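Local coordinates for protein PBP5 (Haemophilus influenzae, PDB 3A3J) that removes the terminal D-alanyl residue from sugar-peptide cell wall precursors, acting as a D-alanyl-D-alanine carboxypeptidase of the peptidase S11 family, at residues H286-P291 with K329-A334; A300-A305 with G320-A325; N117-M122 with T137-L142; T38-S43 with R152-I157. All blocks are in the same frame, centred on the assembly; numbering follows the deposited sequence.

Contact 1: H286-P291 with K329-A334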
loop_
_atom_site.group_PDB
_atom_site.type_symbol
_atom_site.label_atom_id
_atom_site.label_comp_id
_atom_site.label_asym_id
_atom_site.label_seq_id
_atom_site.Cartn_x
_atom_site.Cartn_y
_atom_site.Cartn_z
ATOM N N HIS A 286 -9.340 14.825 -0.167
ATOM C CA HIS A 286 -9.656 14.049 -1.350
ATOM C C HIS A 286 -8.689 14.485 -2.436
ATOM O O HIS A 286 -8.236 15.642 -2.415
ATOM C CB HIS A 286 -11.076 14.324 -1.860
ATOM C CG HIS A 286 -11.511 13.364 -2.917
ATOM N ND1 HIS A 286 -12.169 12.185 -2.629
ATOM C CD2 HIS A 286 -11.361 13.388 -4.265
ATOM C CE1 HIS A 286 -12.391 11.513 -3.753
ATOM N NE2 HIS A 286 -11.902 12.222 -4.761
ATOM N N PHE A 287 -8.383 13.578 -3.373
ATOM C CA PHE A 287 -7.290 13.807 -4.335
ATOM C C PHE A 287 -7.732 13.220 -5.618
ATOM O O PHE A 287 -8.403 12.195 -5.624
ATOM C CB PHE A 287 -5.962 13.122 -3.947
ATOM C CG PHE A 287 -5.355 13.626 -2.656
ATOM C CD1 PHE A 287 -4.437 14.668 -2.662
ATOM C CD2 PHE A 287 -5.644 12.996 -1.449
ATOM C CE1 PHE A 287 -3.866 15.118 -1.506
ATOM C CE2 PHE A 287 -5.085 13.459 -0.290
ATOM C CZ PHE A 287 -4.198 14.510 -0.305
ATOM N N ILE A 288 -7.374 13.849 -6.722
ATOM C CA ILE A 288 -7.712 13.212 -7.968
ATOM C C ILE A 288 -6.482 13.155 -8.846
ATOM O O ILE A 288 -5.513 13.889 -8.643
ATOM C CB ILE A 288 -8.942 13.884 -8.684
ATOM C CG1 ILE A 288 -8.597 15.296 -9.160
ATOM C CG2 ILE A 288 -10.158 13.863 -7.760
ATOM C CD1 ILE A 288 -9.517 15.753 -10.365
ATOM N N THR A 289 -6.507 12.254 -9.795
ATOM C CA THR A 289 -5.415 12.138 -10.706
ATOM C C THR A 289 -5.899 12.435 -12.134
ATOM O O THR A 289 -6.825 11.809 -12.621
ATOM C CB THR A 289 -4.812 10.702 -10.601
ATOM O OG1 THR A 289 -4.348 10.477 -9.258
ATOM C CG2 THR A 289 -3.672 10.497 -11.630
ATOM N N ILE A 290 -5.230 13.365 -12.809
ATOM C CA ILE A 290 -5.631 13.835 -14.156
ATOM C C ILE A 290 -4.432 13.893 -15.103
ATOM O O ILE A 290 -3.311 13.853 -14.640
ATOM C CB ILE A 290 -6.182 15.266 -14.032
ATOM C CG1 ILE A 290 -5.074 16.188 -13.472
ATOM C CG2 ILE A 290 -7.455 15.262 -13.161
ATOM C CD1 ILE A 290 -5.485 17.070 -12.285
ATOM N N PRO A 291 -4.661 14.005 -16.432
ATOM C CA PRO A 291 -3.510 14.224 -17.302
ATOM C C PRO A 291 -2.725 15.404 -16.803
ATOM O O PRO A 291 -3.318 16.360 -16.281
ATOM C CB PRO A 291 -4.145 14.482 -18.667
ATOM C CG PRO A 291 -5.358 13.590 -18.632
ATOM C CD PRO A 291 -5.894 13.738 -17.205
ATOM N N LYS A 329 -16.085 15.385 -19.770
ATOM C CA LYS A 329 -16.413 14.100 -19.156
ATOM C C LYS A 329 -16.155 14.063 -17.662
ATOM O O LYS A 329 -15.258 14.740 -17.124
ATOM C CB LYS A 329 -15.753 12.913 -19.852
ATOM C CG LYS A 329 -16.240 11.539 -19.311
ATOM C CD LYS A 329 -15.701 10.362 -20.154
ATOM C CE LYS A 329 -16.307 8.999 -19.765
ATOM N NZ LYS A 329 -15.752 8.553 -18.462
ATOM N N ASP A 330 -16.960 13.258 -16.992
ATOM C CA ASP A 330 -16.924 13.209 -15.549
ATOM C C ASP A 330 -15.880 12.249 -15.077
ATOM O O ASP A 330 -16.012 11.039 -15.220
ATOM C CB ASP A 330 -18.298 12.888 -15.011
ATOM C CG ASP A 330 -19.169 14.101 -15.009
ATOM O OD1 ASP A 330 -18.640 15.193 -15.381
ATOM O OD2 ASP A 330 -20.334 13.958 -14.615
ATOM N N ILE A 331 -14.816 12.799 -14.523
ATOM C CA ILE A 331 -13.640 12.007 -14.365
ATOM C C ILE A 331 -13.494 11.418 -12.976
ATOM O O ILE A 331 -12.887 10.359 -12.822
ATOM C CB ILE A 331 -12.397 12.769 -14.821
ATOM C CG1 ILE A 331 -12.116 13.966 -13.929
ATOM C CG2 ILE A 331 -12.563 13.227 -16.300
ATOM C CD1 ILE A 331 -10.883 14.648 -14.384
ATOM N N ALA A 332 -14.115 12.060 -11.989
ATOM C CA ALA A 332 -13.885 11.757 -10.572
ATOM C C ALA A 332 -14.924 12.471 -9.704
ATOM O O ALA A 332 -15.271 13.613 -9.979
ATOM C CB ALA A 332 -12.494 12.239 -10.174
ATOM N N SER A 333 -15.361 11.830 -8.624
ATOM C CA SER A 333 -16.362 12.403 -7.730
ATOM C C SER A 333 -15.978 12.142 -6.274
ATOM O O SER A 333 -14.976 11.508 -6.012
ATOM C CB SER A 333 -17.735 11.798 -8.035
ATOM O OG SER A 333 -18.022 10.741 -7.146
ATOM N N ALA A 334 -16.769 12.625 -5.326
ATOM C CA ALA A 334 -16.468 12.493 -3.913
ATOM C C ALA A 334 -17.649 13.022 -3.118
ATOM O O ALA A 334 -18.270 13.998 -3.516
ATOM C CB ALA A 334 -15.270 13.303 -3.580
#

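Contact 2: A300-A305 with G320-A325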
loop_
_atom_site.group_PDB
_atom_site.type_symbol
_atom_site.label_atom_id
_atom_site.label_comp_id
_atom_site.label_asym_id
_atom_site.label_seq_id
_atom_site.Cartn_x
_atom_site.Cartn_y
_atom_site.Cartn_z
ATOM N N ALA A 300 -15.671 21.604 -11.133
ATOM C CA ALA A 300 -16.399 20.876 -10.109
ATOM C C ALA A 300 -17.868 21.284 -10.075
ATOM O O ALA A 300 -18.205 22.427 -10.321
ATOM C CB ALA A 300 -15.755 21.138 -8.761
ATOM N N ARG A 301 -18.753 20.370 -9.754
ATOM C CA ARG A 301 -20.118 20.771 -9.506
ATOM C C ARG A 301 -20.779 19.844 -8.477
ATOM O O ARG A 301 -20.211 18.781 -8.118
ATOM C CB ARG A 301 -20.892 20.727 -10.800
ATOM C CG ARG A 301 -20.877 19.379 -11.406
ATOM C CD ARG A 301 -21.842 19.299 -12.528
ATOM N NE ARG A 301 -22.287 17.936 -12.670
ATOM C CZ ARG A 301 -21.578 17.021 -13.298
ATOM N NH1 ARG A 301 -20.414 17.362 -13.830
ATOM N NH2 ARG A 301 -22.027 15.790 -13.407
ATOM N N TYR A 302 -21.983 20.220 -8.031
ATOM C CA TYR A 302 -22.693 19.444 -7.024
ATOM C C TYR A 302 -23.830 18.635 -7.607
ATOM O O TYR A 302 -24.282 18.889 -8.717
ATOM C CB TYR A 302 -23.196 20.328 -5.872
ATOM C CG TYR A 302 -22.103 21.118 -5.206
ATOM C CD1 TYR A 302 -20.785 20.763 -5.378
ATOM C CD2 TYR A 302 -22.393 22.203 -4.392
ATOM C CE1 TYR A 302 -19.766 21.460 -4.790
ATOM C CE2 TYR A 302 -21.365 22.924 -3.785
ATOM C CZ TYR A 302 -20.047 22.533 -3.998
ATOM O OH TYR A 302 -18.994 23.210 -3.419
ATOM N N GLU A 303 -24.261 17.632 -6.865
ATOM C CA GLU A 303 -25.417 16.849 -7.230
ATOM C C GLU A 303 -25.980 16.553 -5.893
ATOM O O GLU A 303 -25.732 15.471 -5.349
ATOM C CB GLU A 303 -25.046 15.510 -7.880
ATOM C CG GLU A 303 -24.001 15.614 -8.962
ATOM C CD GLU A 303 -24.570 16.082 -10.269
ATOM O OE1 GLU A 303 -25.734 15.721 -10.518
ATOM O OE2 GLU A 303 -23.868 16.791 -11.033
ATOM N N LEU A 304 -26.675 17.521 -5.315
ATOM C CA LEU A 304 -27.269 17.242 -4.055
ATOM C C LEU A 304 -28.082 16.026 -4.371
ATOM O O LEU A 304 -28.423 15.815 -5.511
ATOM C CB LEU A 304 -28.095 18.416 -3.587
ATOM C CG LEU A 304 -27.152 19.582 -3.311
ATOM C CD1 LEU A 304 -25.845 19.027 -2.759
ATOM C CD2 LEU A 304 -26.910 20.425 -4.577
ATOM N N ALA A 305 -28.313 15.167 -3.393
ATOM C CA ALA A 305 -29.182 14.039 -3.623
ATOM C C ALA A 305 -30.633 14.550 -3.751
ATOM O O ALA A 305 -31.371 14.097 -4.611
ATOM C CB ALA A 305 -29.037 13.018 -2.519
ATOM N N GLY A 320 -24.890 14.530 -0.786
ATOM C CA GLY A 320 -24.627 14.673 -2.236
ATOM C C GLY A 320 -23.188 14.373 -2.623
ATOM O O GLY A 320 -22.460 13.738 -1.878
ATOM N N LYS A 321 -22.781 14.883 -3.771
ATOM C CA LYS A 321 -21.525 14.537 -4.391
ATOM C C LYS A 321 -20.892 15.778 -5.041
ATOM O O LYS A 321 -21.600 16.664 -5.521
ATOM C CB LYS A 321 -21.823 13.501 -5.468
ATOM C CG LYS A 321 -20.796 12.385 -5.575
ATOM C CD LYS A 321 -21.041 11.230 -4.609
ATOM C CE LYS A 321 -19.992 10.131 -4.823
ATOM N NZ LYS A 321 -20.325 8.852 -4.139
ATOM N N VAL A 322 -19.570 15.868 -5.038
ATOM C CA VAL A 322 -18.906 16.822 -5.908
ATOM C C VAL A 322 -18.473 16.054 -7.123
ATOM O O VAL A 322 -17.877 14.986 -7.005
ATOM C CB VAL A 322 -17.665 17.475 -5.299
ATOM C CG1 VAL A 322 -17.147 18.567 -6.211
ATOM C CG2 VAL A 322 -17.961 18.041 -3.970
ATOM N N VAL A 323 -18.789 16.561 -8.303
ATOM C CA VAL A 323 -18.432 15.840 -9.504
ATOM C C VAL A 323 -17.444 16.661 -10.301
ATOM O O VAL A 323 -17.663 17.857 -10.495
ATOM C CB VAL A 323 -19.647 15.540 -10.359
ATOM C CG1 VAL A 323 -19.179 14.822 -11.591
ATOM C CG2 VAL A 323 -20.674 14.694 -9.580
ATOM N N TYR A 324 -16.349 16.020 -10.727
ATOM C CA TYR A 324 -15.229 16.686 -11.429
ATOM C C TYR A 324 -15.229 16.362 -12.940
ATOM O O TYR A 324 -15.262 15.192 -13.342
ATOM C CB TYR A 324 -13.869 16.307 -10.801
ATOM C CG TYR A 324 -13.782 16.644 -9.329
ATOM C CD1 TYR A 324 -13.398 17.909 -8.906
ATOM C CD2 TYR A 324 -14.131 15.693 -8.356
ATOM C CE1 TYR A 324 -13.356 18.233 -7.567
ATOM C CE2 TYR A 324 -14.077 16.002 -6.991
ATOM C CZ TYR A 324 -13.697 17.266 -6.607
ATOM O OH TYR A 324 -13.678 17.567 -5.253
ATOM N N ALA A 325 -15.228 17.391 -13.785
ATOM C CA ALA A 325 -15.300 17.128 -15.204
ATOM C C ALA A 325 -14.083 17.750 -15.810
ATOM O O ALA A 325 -13.557 18.732 -15.293
ATOM C CB ALA A 325 -16.568 17.705 -15.819
#

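Contact 3: N117-M122 with T137-L142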
loop_
_atom_site.group_PDB
_atom_site.type_symbol
_atom_site.label_atom_id
_atom_site.label_comp_id
_atom_site.label_asym_id
_atom_site.label_seq_id
_atom_site.Cartn_x
_atom_site.Cartn_y
_atom_site.Cartn_z
ATOM N N ASN A 117 -1.458 -19.400 13.841
ATOM C CA ASN A 117 -2.325 -18.386 14.401
ATOM C C ASN A 117 -1.933 -17.013 13.813
ATOM O O ASN A 117 -2.804 -16.194 13.482
ATOM C CB ASN A 117 -2.204 -18.389 15.911
ATOM C CG ASN A 117 -2.844 -19.644 16.551
ATOM O OD1 ASN A 117 -3.580 -20.416 15.902
ATOM N ND2 ASN A 117 -2.549 -19.846 17.817
ATOM N N PHE A 118 -0.620 -16.770 13.659
ATOM C CA PHE A 118 -0.146 -15.512 13.113
ATOM C C PHE A 118 -0.674 -15.289 11.719
ATOM O O PHE A 118 -1.034 -14.186 11.377
ATOM C CB PHE A 118 1.383 -15.468 13.063
ATOM C CG PHE A 118 1.932 -14.216 12.447
ATOM C CD1 PHE A 118 2.207 -13.113 13.234
ATOM C CD2 PHE A 118 2.200 -14.156 11.067
ATOM C CE1 PHE A 118 2.769 -11.983 12.654
ATOM C CE2 PHE A 118 2.736 -13.028 10.481
ATOM C CZ PHE A 118 3.029 -11.951 11.276
ATOM N N VAL A 119 -0.692 -16.344 10.935
ATOM C CA VAL A 119 -1.088 -16.294 9.577
ATOM C C VAL A 119 -2.553 -15.799 9.517
ATOM O O VAL A 119 -2.999 -15.222 8.509
ATOM C CB VAL A 119 -0.987 -17.698 8.919
ATOM C CG1 VAL A 119 -1.665 -17.672 7.645
ATOM C CG2 VAL A 119 0.488 -18.146 8.666
ATOM N N GLU A 120 -3.310 -16.071 10.597
ATOM C CA GLU A 120 -4.727 -15.809 10.601
ATOM C C GLU A 120 -4.935 -14.305 10.779
ATOM O O GLU A 120 -5.889 -13.755 10.238
ATOM C CB GLU A 120 -5.399 -16.633 11.707
ATOM C CG GLU A 120 -6.779 -16.934 11.390
ATOM C CD GLU A 120 -6.964 -17.368 9.926
ATOM O OE1 GLU A 120 -6.214 -18.231 9.399
ATOM O OE2 GLU A 120 -7.918 -16.860 9.319
ATOM N N THR A 121 -4.056 -13.666 11.557
ATOM C CA THR A 121 -4.000 -12.216 11.624
ATOM C C THR A 121 -3.681 -11.564 10.257
ATOM O O THR A 121 -4.217 -10.480 9.935
ATOM C CB THR A 121 -2.992 -11.788 12.644
ATOM O OG1 THR A 121 -3.441 -12.246 13.907
ATOM C CG2 THR A 121 -2.898 -10.249 12.761
ATOM N N MET A 122 -2.851 -12.228 9.461
ATOM C CA MET A 122 -2.492 -11.767 8.152
ATOM C C MET A 122 -3.776 -11.755 7.382
ATOM O O MET A 122 -4.045 -10.820 6.620
ATOM C CB MET A 122 -1.472 -12.730 7.435
ATOM C CG MET A 122 -0.037 -12.695 8.017
ATOM S SD MET A 122 0.928 -14.020 7.234
ATOM C CE MET A 122 1.527 -13.192 5.715
ATOM N N THR A 137 -1.009 -18.480 3.530
ATOM C CA THR A 137 -0.879 -19.705 4.325
ATOM C C THR A 137 0.421 -19.723 5.144
ATOM O O THR A 137 0.611 -20.641 5.877
ATOM C CB THR A 137 -0.863 -20.941 3.432
ATOM O OG1 THR A 137 0.198 -20.805 2.488
ATOM C CG2 THR A 137 -2.233 -21.205 2.660
ATOM N N THR A 138 1.303 -18.706 5.041
ATOM C CA THR A 138 2.638 -18.729 5.637
ATOM C C THR A 138 2.996 -17.320 5.938
ATOM O O THR A 138 2.436 -16.400 5.351
ATOM C CB THR A 138 3.722 -19.219 4.620
ATOM O OG1 THR A 138 3.807 -18.293 3.503
ATOM C CG2 THR A 138 3.441 -20.646 4.104
ATOM N N PRO A 139 3.980 -17.120 6.825
ATOM C CA PRO A 139 4.432 -15.741 6.999
ATOM C C PRO A 139 5.589 -15.341 6.011
ATOM O O PRO A 139 5.982 -14.152 5.964
ATOM C CB PRO A 139 4.907 -15.728 8.441
ATOM C CG PRO A 139 5.402 -17.133 8.690
ATOM C CD PRO A 139 4.656 -18.062 7.756
ATOM N N HIS A 140 6.055 -16.288 5.178
ATOM C CA HIS A 140 7.187 -16.001 4.329
ATOM C C HIS A 140 6.930 -16.068 2.846
ATOM O O HIS A 140 7.728 -15.541 2.100
ATOM C CB HIS A 140 8.341 -16.962 4.669
ATOM C CG HIS A 140 7.906 -18.389 4.909
ATOM N ND1 HIS A 140 7.313 -19.169 3.935
ATOM C CD2 HIS A 140 7.989 -19.175 6.022
ATOM C CE1 HIS A 140 7.049 -20.370 4.427
ATOM N NE2 HIS A 140 7.461 -20.403 5.689
ATOM N N GLY A 141 5.917 -16.810 2.391
ATOM C CA GLY A 141 5.564 -16.792 0.975
ATOM C C GLY A 141 6.024 -17.994 0.159
ATOM O O GLY A 141 5.944 -17.993 -1.070
ATOM N N LEU A 142 6.492 -19.051 0.836
ATOM C CA LEU A 142 6.914 -20.250 0.171
ATOM C C LEU A 142 5.719 -20.724 -0.615
ATOM O O LEU A 142 4.613 -20.746 -0.112
ATOM C CB LEU A 142 7.304 -21.288 1.224
ATOM C CG LEU A 142 7.309 -22.754 0.759
ATOM C CD1 LEU A 142 8.370 -22.805 -0.399
ATOM C CD2 LEU A 142 7.518 -23.941 1.943
#

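Contact 4: T38-S43 with R152-I157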
loop_
_atom_site.group_PDB
_atom_site.type_symbol
_atom_site.label_atom_id
_atom_site.label_comp_id
_atom_site.label_asym_id
_atom_site.label_seq_id
_atom_site.Cartn_x
_atom_site.Cartn_y
_atom_site.Cartn_z
ATOM N N THR A 38 4.725 -11.678 0.065
ATOM C CA THR A 38 4.016 -12.115 1.315
ATOM C C THR A 38 4.546 -11.399 2.534
ATOM O O THR A 38 3.757 -11.028 3.471
ATOM C CB THR A 38 4.117 -13.652 1.526
ATOM O OG1 THR A 38 3.534 -14.301 0.374
ATOM C CG2 THR A 38 3.359 -14.058 2.844
ATOM N N LYS A 39 5.877 -11.188 2.563
ATOM C CA LYS A 39 6.503 -10.480 3.732
ATOM C C LYS A 39 6.026 -9.062 4.007
ATOM O O LYS A 39 6.267 -8.497 5.105
ATOM C CB LYS A 39 8.044 -10.501 3.632
ATOM C CG LYS A 39 8.535 -11.965 3.756
ATOM C CD LYS A 39 9.933 -12.157 3.225
ATOM C CE LYS A 39 10.452 -13.610 3.493
ATOM N NZ LYS A 39 10.147 -14.411 2.306
ATOM N N MET A 40 5.471 -8.421 2.984
ATOM C CA MET A 40 4.827 -7.106 3.202
ATOM C C MET A 40 3.649 -7.214 4.214
ATOM O O MET A 40 3.579 -6.443 5.133
ATOM C CB MET A 40 4.276 -6.578 1.830
ATOM C CG MET A 40 5.401 -5.859 1.037
ATOM S SD MET A 40 4.909 -5.559 -0.634
ATOM C CE MET A 40 3.210 -4.885 -0.665
ATOM N N MET A 41 2.769 -8.190 4.022
ATOM C CA MET A 41 1.680 -8.451 5.022
ATOM C C MET A 41 2.250 -8.816 6.395
ATOM O O MET A 41 1.899 -8.236 7.442
ATOM C CB MET A 41 0.696 -9.529 4.528
ATOM C CG MET A 41 -0.601 -9.673 5.474
ATOM S SD MET A 41 -1.365 -8.074 5.894
ATOM C CE MET A 41 -2.458 -8.036 4.533
ATOM N N THR A 42 3.216 -9.726 6.399
ATOM C CA THR A 42 3.910 -10.052 7.690
ATOM C C THR A 42 4.425 -8.826 8.409
ATOM O O THR A 42 4.251 -8.660 9.632
ATOM C CB THR A 42 5.100 -11.067 7.482
ATOM O OG1 THR A 42 4.600 -12.270 6.880
ATOM C CG2 THR A 42 5.771 -11.375 8.815
ATOM N N SER A 43 5.123 -7.946 7.676
ATOM C CA SER A 43 5.605 -6.682 8.305
ATOM C C SER A 43 4.459 -5.728 8.680
ATOM O O SER A 43 4.589 -4.934 9.601
ATOM C CB SER A 43 6.526 -5.961 7.287
ATOM O OG SER A 43 7.354 -7.016 6.686
ATOM N N ARG A 152 -3.090 -5.819 -7.939
ATOM C CA ARG A 152 -3.881 -4.734 -7.293
ATOM C C ARG A 152 -3.910 -4.913 -5.777
ATOM O O ARG A 152 -3.817 -3.949 -5.013
ATOM C CB ARG A 152 -5.359 -4.739 -7.827
ATOM C CG ARG A 152 -6.175 -3.501 -7.311
ATOM C CD ARG A 152 -7.652 -3.757 -7.192
ATOM N NE ARG A 152 -8.180 -4.241 -8.465
ATOM C CZ ARG A 152 -8.667 -3.396 -9.377
ATOM N NH1 ARG A 152 -9.153 -3.853 -10.526
ATOM N NH2 ARG A 152 -8.664 -2.075 -9.108
ATOM N N ASP A 153 -4.069 -6.156 -5.316
ATOM C CA ASP A 153 -4.099 -6.423 -3.830
ATOM C C ASP A 153 -2.751 -6.067 -3.208
ATOM O O ASP A 153 -2.642 -5.397 -2.117
ATOM C CB ASP A 153 -4.466 -7.886 -3.568
ATOM C CG ASP A 153 -5.976 -8.154 -3.770
ATOM O OD1 ASP A 153 -6.693 -7.170 -4.131
ATOM O OD2 ASP A 153 -6.411 -9.325 -3.552
ATOM N N MET A 154 -1.701 -6.399 -3.951
ATOM C CA MET A 154 -0.330 -5.986 -3.425
ATOM C C MET A 154 -0.137 -4.478 -3.489
ATOM O O MET A 154 0.520 -3.891 -2.638
ATOM C CB MET A 154 0.798 -6.783 -4.175
ATOM C CG MET A 154 0.923 -8.266 -3.636
ATOM S SD MET A 154 1.533 -8.059 -1.994
ATOM C CE MET A 154 1.201 -9.663 -1.370
ATOM N N ALA A 155 -0.724 -3.808 -4.486
ATOM C CA ALA A 155 -0.654 -2.321 -4.429
ATOM C C ALA A 155 -1.400 -1.820 -3.214
ATOM O O ALA A 155 -0.968 -0.887 -2.504
ATOM C CB ALA A 155 -1.211 -1.654 -5.771
ATOM N N ILE A 156 -2.558 -2.429 -2.956
ATOM C CA ILE A 156 -3.374 -1.967 -1.787
ATOM C C ILE A 156 -2.626 -2.209 -0.493
ATOM O O ILE A 156 -2.507 -1.314 0.385
ATOM C CB ILE A 156 -4.818 -2.607 -1.812
ATOM C CG1 ILE A 156 -5.617 -2.068 -3.004
ATOM C CG2 ILE A 156 -5.550 -2.303 -0.481
ATOM C CD1 ILE A 156 -6.787 -2.912 -3.414
ATOM N N ILE A 157 -1.971 -3.364 -0.410
ATOM C CA ILE A 157 -1.191 -3.705 0.842
ATOM C C ILE A 157 -0.056 -2.749 0.996
ATOM O O ILE A 157 0.207 -2.221 2.088
ATOM C CB ILE A 157 -0.619 -5.222 0.854
ATOM C CG1 ILE A 157 -1.791 -6.207 0.864
ATOM C CG2 ILE A 157 0.342 -5.396 2.015
ATOM C CD1 ILE A 157 -1.526 -7.657 0.421
#

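Contact 1: H286-P291 with K329-A334
H286, I288 and I290 meet I331, A332 and A334 in a layer-on-layer packing of two beta sheets within the C-terminal domain, a good example of strands that face one another without exchanging hydrogen bonds. The axes of the two strands run antiparallel at 162° and approach to 7.9 Å; no backbone hydrogen bond spans the gap, and side chains do most of the bridging. At one end A334 CB sits over a face of the H286 imidazole, 3.5 Å from its centroid and 16° off the ring normal, a CH-pi contact displaced toward the CE1 and ND1 rim. With CG anti to the backbone N (chi1 -170°), the H286 ring is carried out to meet this methyl. The CG2 methyl of I288 lies at the edge of the same ring, in its plane, and also rests 3.7 Å from A332 CB. Further along, the CD1 tip of I331 meets I290 CG2 at 3.7 Å, the two isoleucines crossing at a slant, while the CD1 atoms of I288 and I331 stand farther apart at 4.4 Å. I331 and A332 both lie opposite Y324 of strand 318-326, a classic beta bulge, and both side chains turn toward 286-291. Behind the contact, strand 329-338 lies between strands 318-326 and 277-281 in the larger sheet, whereas strand 286-291 pairs with strand 253-259 through backbone bonds of H286, I288 and I290.

Contact 2: A300-A305 with G320-A325
R301 and V323 form the firm antiparallel hydrogen-bonded pair of this strand contact: V323 N gives to R301 O at 2.6 Å with an angle of 167°, and R301 N gives to V323 O at 2.8 Å. The bonds of the next such pair, E303 with K321, are weak in both directions. A salt bridge runs along one strand, R301 NE to E303 OE2 at 2.5 Å, with the carboxylate oxygen 22° out of the guanidinium plane. R301 NH2 also pairs with D330 OD2, so two acidic residues hold the group. Thus fixed, the guanidinium lays a face over V323, whose CB stands above its centre and whose CG1 is 3.5 Å from R301 NH2. E303 CG packs 3.5 Å from the other methyl, V323 CG2. On the opposite face of the sheet, A300 CB lies 3.9 Å from V322 CG1, and Y302 runs beside V322 with Y302 CE1 4.0 Å from V322 CG2. Strand 299-304 is an outermost strand of its mixed sheet. Strand 318-326 pairs on its other side with strand 329-338, while Y302 and L304 reach side chains of strand 264-271.

Contact 3: N117-M122 with T137-L142
F118 and V119 of helix 115-128, with M122 a turn later, pack against the loop residues T137, T138 and P139, a case of a helix face resting largely on main chain. The apolar pair is F118 with the proline: F118 CE2 approaches P139 CB at 4.0 Å, the ring and the pyrrolidine crossing obliquely. V119 packs instead on the backbone of T137 and T138, with V119 CG1 3.8 Å from T137 C and V119 CG2 3.7 Å from T137 O. The sulfur contacts come next. M122 is extended to SD and then bent at chi3 (86°), and both its SD and its CE lie 3.4 Å from T138 O, with SD also near P139 CA.

Hydrogen bonds, by contrast, stay within the loop. T138 OG1 accepts from G141 N at 2.8 Å and 151°, an ST motif, and from H140 N only weakly; it also bonds Q147 OE1. H140 ND1 receives L142 N at 3.2 Å, the donor lying essentially in the ring plane, which is consistent with the imidazole proton residing on NE2.

Two carbonyls of the loop bond to helix 38-51: P139 O to T42 OG1 and H140 O to K39 NZ. Such backing of the lysine belongs to the active site of a penicillin-binding protein, where K39 is the probable proton acceptor of the SxxK motif.

Contact 4: T38-S43 with R152-I157
M40 and I157 carry the close part of this buried helix-helix contact, with M154 beside them. M40 CE reaches M154 O at 3.5 Å, M154 SD at 3.8 Å and I157 CG2 at 4.0 Å, so one methyl touches a backbone carbonyl, a sulfur and a branched side chain together. Its place depends on the bend at the last torsion of M40 (chi3 46°), after a chain extended through SD; the M40 and M154 side chains cross at a slant. Elsewhere the interface is looser. M41 meets I157 at about a right angle, with M41 CE 4.2 Å from I157 CG1, and M154 CE comes only to 4.3 Å from T38 N. With the segment axes 10.3 Å apart at an angle of 31°, methionine and isoleucine side chains fill the interface, and no hydrogen bond crosses between the two segments. On the outer side of helix 151-164, R152 and I156 are partly exposed and make no contact with 38-43; R152 turns instead to a salt bridge with D29.

Helix 38-51 has further neighbours: M41 touches M122 and Y125 of helix 115-128, while M40 packs on M201 and K202 of strand 197-206, K202 being a probable substrate-binding residue. K39 starts away from 152-157, and its NZ bonds S36 OG. This is the SxxK helix of the penicillin-binding protein and beta-lactamase fold, seated on hydrophobic neighbours, with S36 the probable acyl-ester nucleophile and K39 the probable proton acceptor.

The four contacts fall into two pairs, one in each part of the molecule. Contacts 3 and 4 have centres 12 Å apart and join directly at the active site: P139 O lies 2.5 Å from T42 OG1, and H140 O lies 2.7 Å from K39 NZ, so the loop of contact 3 meets the helix of contact 4. Contacts 1 and 2, with centres 11 Å apart, share a sheet: I331 N is 2.7 Å from Y324 O, and A334 O is 2.7 Å from V322 N. Between the pairs there is no touch; contact 1 comes no nearer to contact 4 than about 13 Å between nearest atoms, and contact 2 no nearer than about 17 Å.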